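Local structure of CLIP-associating protein 2 (Mus musculus, 3WOZ) at residues 126-131 with 149-154; 175-180 with 194-199. The protein probably binds tubulin through its TOG domains and contributes to the control of microtubule dynamics. All coordinates share one frame; numbering follows the deposited sequence.

In the fold
Both contacts are buried, apolar packings of consecutive antiparallel helices in an all-helical HEAT-repeat array, and no hydrogen bond crosses either one. Contact 1 joins helix 121-133 to helix 141-155, whereas contact 2, nearer the C-terminal end, joins helix 167-179 to helix 186-202; the centre of contact 1 lies about 7 Å from the centre of the chain, that of contact 2 about 17 Å. The pairs differ in chemistry: 126-131 with 149-154 brings a tyrosine ring and a selenomethionine methyl to a leucine-isoleucine centre, while 175-180 with 194-199 relies on branched aliphatics and one threonine. They meet side by side, where Ile151 CB lies 3.9 Å from Val195 CG2, so Ile151 and Val195 pack the one helix pair against the next.

Contact 1 of 2, residues 126-131 with 149-154; sequences NILMRF and KYIETL
Leu128 is the centre of this antiparallel helix pair in the HEAT-repeat array of the TOG domain. Its CG stands anti to the carbonyl carbon (chi1 -68°), and the side chain runs past that of Ile151 in the opposite direction. Leu128 CB and Ile151 CD1 are only 3.4 Å apart, tighter than usual for two carbons. The same methyl of Ile151 also touches Leu128 CD1. The Tyr150 side chain crosses that of Leu128 at about a right angle, and Leu128 CD1 sits at the ring edge near its plane, 3.5 Å from Tyr150 CD1. Leu154 completes this side through CD2, 3.7 Å from Leu128 CD1. Met129, a selenomethionine, sets off beside the partner helix, but its chain bends at chi2 and chi3, bringing CE to 3.6 Å from Ile151 CD1.

Further out, helix 102-118 packs on Tyr150 through Leu112 and Thr115, while Leu93 and Leu89 of helix 85-96 meet Leu128 and Tyr150 respectively. Met129 also rests on Thr169 and Ala172 of helix 167-179, tying this pair to the next helix. The two segment axes come within 10.9 Å at 152°, and the nearest CA atoms across the contact, those of Leu128 and Ile151, are 7.1 Å apart.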
# COMPACT_ATOMS: atom_id res chain seq x y z
N ASN A 126 -2.99 -1.92 9.94
CA ASN A 126 -4.15 -2.81 10.01
C ASN A 126 -4.58 -3.28 8.63
O ASN A 126 -4.95 -4.44 8.44
CB ASN A 126 -5.31 -2.15 10.76
CG ASN A 126 -5.00 -1.93 12.24
OD1 ASN A 126 -5.65 -1.11 12.89
ND2 ASN A 126 -4.02 -2.65 12.77
N ILE A 127 -4.52 -2.37 7.66
CA ILE A 127 -4.77 -2.70 6.26
C ILE A 127 -3.74 -3.71 5.77
O ILE A 127 -4.08 -4.65 5.04
CB ILE A 127 -4.76 -1.45 5.36
CG1 ILE A 127 -6.05 -0.65 5.59
CG2 ILE A 127 -4.61 -1.81 3.88
CD1 ILE A 127 -5.91 0.81 5.28
N LEU A 128 -2.49 -3.53 6.18
CA LEU A 128 -1.41 -4.41 5.76
C LEU A 128 -1.54 -5.82 6.34
O LEU A 128 -1.17 -6.79 5.69
CB LEU A 128 -0.06 -3.79 6.10
CG LEU A 128 0.37 -2.53 5.33
CD1 LEU A 128 1.68 -2.01 5.86
CD2 LEU A 128 0.47 -2.78 3.84
N MSE A 129 -2.05 -5.92 7.56
CA MSE A 129 -2.26 -7.23 8.18
C MSE A 129 -3.35 -8.02 7.45
O MSE A 129 -3.15 -9.18 7.11
CB MSE A 129 -2.53 -7.11 9.68
CG MSE A 129 -1.35 -6.61 10.51
SE MSE A 129 0.34 -7.59 10.30
CE MSE A 129 1.20 -6.50 8.93
N ARG A 130 -4.49 -7.37 7.20
CA ARG A 130 -5.58 -7.97 6.43
C ARG A 130 -5.18 -8.33 5.00
O ARG A 130 -5.55 -9.39 4.50
CB ARG A 130 -6.82 -7.06 6.42
CG ARG A 130 -7.61 -7.06 7.73
CD ARG A 130 -8.84 -6.14 7.67
NE ARG A 130 -8.48 -4.73 7.58
CZ ARG A 130 -8.21 -3.95 8.63
NH1 ARG A 130 -8.25 -4.44 9.86
NH2 ARG A 130 -7.88 -2.68 8.44
N PHE A 131 -4.40 -7.46 4.35
CA PHE A 131 -3.96 -7.70 2.98
C PHE A 131 -3.02 -8.91 2.87
O PHE A 131 -3.10 -9.67 1.91
CB PHE A 131 -3.29 -6.45 2.40
CG PHE A 131 -3.12 -6.48 0.90
CD1 PHE A 131 -4.17 -6.83 0.06
CD2 PHE A 131 -1.90 -6.13 0.32
CE1 PHE A 131 -4.02 -6.85 -1.32
CE2 PHE A 131 -1.73 -6.14 -1.06
CZ PHE A 131 -2.79 -6.50 -1.88
N LYS A 149 8.29 -5.23 2.13
CA LYS A 149 9.14 -4.04 2.17
C LYS A 149 8.40 -2.85 2.78
O LYS A 149 8.97 -2.08 3.55
CB LYS A 149 9.65 -3.68 0.78
CG LYS A 149 10.84 -4.51 0.32
CD LYS A 149 11.32 -4.04 -1.04
CE LYS A 149 12.67 -4.63 -1.42
NZ LYS A 149 12.95 -4.39 -2.86
N TYR A 150 7.12 -2.72 2.44
CA TYR A 150 6.30 -1.63 2.97
C TYR A 150 6.08 -1.79 4.48
O TYR A 150 6.25 -0.82 5.23
CB TYR A 150 4.97 -1.54 2.21
CG TYR A 150 4.20 -0.26 2.45
CD1 TYR A 150 3.46 -0.07 3.62
CD2 TYR A 150 4.20 0.76 1.50
CE1 TYR A 150 2.74 1.10 3.84
CE2 TYR A 150 3.48 1.93 1.71
CZ TYR A 150 2.76 2.10 2.89
OH TYR A 150 2.04 3.25 3.09
N ILE A 151 5.71 -2.99 4.92
CA ILE A 151 5.60 -3.30 6.36
C ILE A 151 6.87 -2.86 7.06
O ILE A 151 6.82 -2.08 8.00
CB ILE A 151 5.44 -4.82 6.67
CG1 ILE A 151 4.46 -5.53 5.74
CG2 ILE A 151 5.11 -5.03 8.16
CD1 ILE A 151 3.01 -5.29 6.01
N GLU A 152 8.01 -3.37 6.58
CA GLU A 152 9.30 -3.08 7.19
C GLU A 152 9.54 -1.58 7.34
O GLU A 152 9.95 -1.13 8.41
CB GLU A 152 10.45 -3.71 6.39
CG GLU A 152 11.65 -4.05 7.27
CD GLU A 152 12.98 -3.71 6.65
OE1 GLU A 152 13.13 -3.84 5.41
OE2 GLU A 152 13.90 -3.32 7.41
N THR A 153 9.27 -0.81 6.29
CA THR A 153 9.48 0.64 6.33
C THR A 153 8.49 1.32 7.29
O THR A 153 8.86 2.26 8.00
CB THR A 153 9.39 1.26 4.92
OG1 THR A 153 10.19 0.50 4.01
CG2 THR A 153 9.88 2.70 4.92
N LEU A 154 7.25 0.83 7.31
CA LEU A 154 6.23 1.37 8.22
C LEU A 154 6.61 1.09 9.68
O LEU A 154 6.35 1.92 10.55
CB LEU A 154 4.85 0.78 7.91
CG LEU A 154 3.65 1.39 8.65
CD1 LEU A 154 3.37 2.81 8.18
CD2 LEU A 154 2.41 0.52 8.49

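Contact 2 of 2, residues 175-180 with 194-199; sequences RVITWT and SVLISL
Val176 opens the contact from helix 167-179, holding CG1 anti to its backbone N (chi1 179°). That methyl lies 3.8 Å from Leu196 CD2 and equally near Leu196 CG, as the two side chains lie alongside one another, pointing opposite ways. It also makes a looser contact with Val195, CG1 to CG1 at 4.1 Å. Ile177 comes next, its chain crossing Leu196 at about a right angle so that CD1 meets both leucine methyls, the nearer being Leu196 CD2 at 3.7 Å. Phe218 and Ala222 of helix 216-226 pack on this isoleucine too. Beyond Trp179, which turns to Val188 and makes a cation-pi contact with Lys144, the chain reaches Thr180. Its OG1 meets Leu196 CD1 tip to tip at 3.6 Å, while the hydroxyl stays within hydrogen-bonding distance of the backbone, 2.6 Å from Val176 O and 2.8 Å from Ile177 O.

Leu196 thus touches all three residues, and an alanine here would lose CG and both CD methyls, and would probably loosen the packing of Val176, Ile177 and Thr180 against helix 186-202. Segment axes that come within 10.1 Å at 133°, joined by apolar packing round Leu196, make this a steeply crossed antiparallel helix pair of a HEAT-repeat TOG domain.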
# COMPACT_ATOMS: atom_id res chain seq x y z
N ARG A 175 1.96 -16.27 8.41
CA ARG A 175 2.24 -16.32 6.98
C ARG A 175 3.65 -15.84 6.66
O ARG A 175 4.34 -16.45 5.83
CB ARG A 175 1.22 -15.49 6.19
CG ARG A 175 -0.18 -16.09 6.19
CD ARG A 175 -1.08 -15.43 5.16
NE ARG A 175 -0.60 -15.64 3.79
CZ ARG A 175 -1.37 -15.56 2.71
NH1 ARG A 175 -0.85 -15.76 1.50
NH2 ARG A 175 -2.67 -15.30 2.82
N VAL A 176 4.08 -14.78 7.33
CA VAL A 176 5.41 -14.19 7.14
C VAL A 176 6.51 -15.18 7.54
O VAL A 176 7.51 -15.31 6.82
CB VAL A 176 5.56 -12.83 7.89
CG1 VAL A 176 6.95 -12.25 7.70
CG2 VAL A 176 4.52 -11.83 7.40
N ILE A 177 6.32 -15.87 8.67
CA ILE A 177 7.27 -16.87 9.17
C ILE A 177 7.65 -17.88 8.08
O ILE A 177 8.84 -18.15 7.86
CB ILE A 177 6.71 -17.68 10.40
CG1 ILE A 177 6.06 -16.77 11.45
CG2 ILE A 177 7.80 -18.58 11.01
CD1 ILE A 177 7.02 -16.02 12.37
N THR A 178 6.64 -18.43 7.41
CA THR A 178 6.85 -19.44 6.38
C THR A 178 7.47 -18.85 5.12
O THR A 178 8.33 -19.48 4.49
CB THR A 178 5.55 -20.19 6.03
OG1 THR A 178 4.50 -19.25 5.80
CG2 THR A 178 5.15 -21.12 7.18
N TRP A 179 7.04 -17.64 4.76
CA TRP A 179 7.62 -16.91 3.63
C TRP A 179 9.12 -16.65 3.84
O TRP A 179 9.84 -16.33 2.89
CB TRP A 179 6.88 -15.59 3.40
CG TRP A 179 5.44 -15.73 2.93
CD1 TRP A 179 4.81 -16.88 2.55
CD2 TRP A 179 4.48 -14.68 2.77
NE1 TRP A 179 3.52 -16.61 2.17
CE2 TRP A 179 3.28 -15.27 2.30
CE3 TRP A 179 4.51 -13.29 2.98
CZ2 TRP A 179 2.13 -14.53 2.04
CZ3 TRP A 179 3.35 -12.55 2.73
CH2 TRP A 179 2.18 -13.17 2.26
N THR A 180 9.57 -16.79 5.08
CA THR A 180 10.98 -16.59 5.42
C THR A 180 11.84 -17.79 5.01
O THR A 180 13.07 -17.70 4.98
CB THR A 180 11.15 -16.31 6.92
OG1 THR A 180 10.01 -15.61 7.43
CG2 THR A 180 12.38 -15.46 7.16
N SER A 194 13.46 -9.36 7.62
CA SER A 194 13.48 -7.96 7.99
C SER A 194 12.17 -7.53 8.64
O SER A 194 12.18 -6.78 9.61
CB SER A 194 13.82 -7.08 6.78
OG SER A 194 12.88 -7.26 5.73
N VAL A 195 11.04 -8.02 8.11
CA VAL A 195 9.73 -7.73 8.70
C VAL A 195 9.63 -8.28 10.13
O VAL A 195 9.27 -7.55 11.05
CB VAL A 195 8.56 -8.23 7.82
CG1 VAL A 195 7.25 -8.28 8.60
CG2 VAL A 195 8.40 -7.33 6.61
N LEU A 196 9.98 -9.55 10.30
CA LEU A 196 9.96 -10.19 11.63
C LEU A 196 10.92 -9.51 12.59
O LEU A 196 10.58 -9.28 13.75
CB LEU A 196 10.26 -11.69 11.52
CG LEU A 196 9.24 -12.56 10.77
CD1 LEU A 196 9.73 -13.99 10.68
CD2 LEU A 196 7.87 -12.50 11.43
N ILE A 197 12.11 -9.17 12.10
CA ILE A 197 13.12 -8.45 12.88
C ILE A 197 12.57 -7.09 13.34
O ILE A 197 12.62 -6.78 14.53
CB ILE A 197 14.44 -8.26 12.08
CG1 ILE A 197 15.20 -9.59 11.93
CG2 ILE A 197 15.33 -7.18 12.70
CD1 ILE A 197 15.80 -10.15 13.22
N SER A 198 12.06 -6.31 12.39
CA SER A 198 11.56 -4.97 12.68
C SER A 198 10.39 -4.96 13.67
O SER A 198 10.36 -4.13 14.58
CB SER A 198 11.19 -4.22 11.40
OG SER A 198 10.32 -4.98 10.58
N LEU A 199 9.45 -5.89 13.51
CA LEU A 199 8.32 -6.00 14.43
C LEU A 199 8.76 -6.43 15.83
O LEU A 199 8.21 -5.96 16.83
CB LEU A 199 7.24 -6.95 13.89
CG LEU A 199 6.52 -6.58 12.59
CD1 LEU A 199 5.48 -7.64 12.24
CD2 LEU A 199 5.87 -5.20 12.65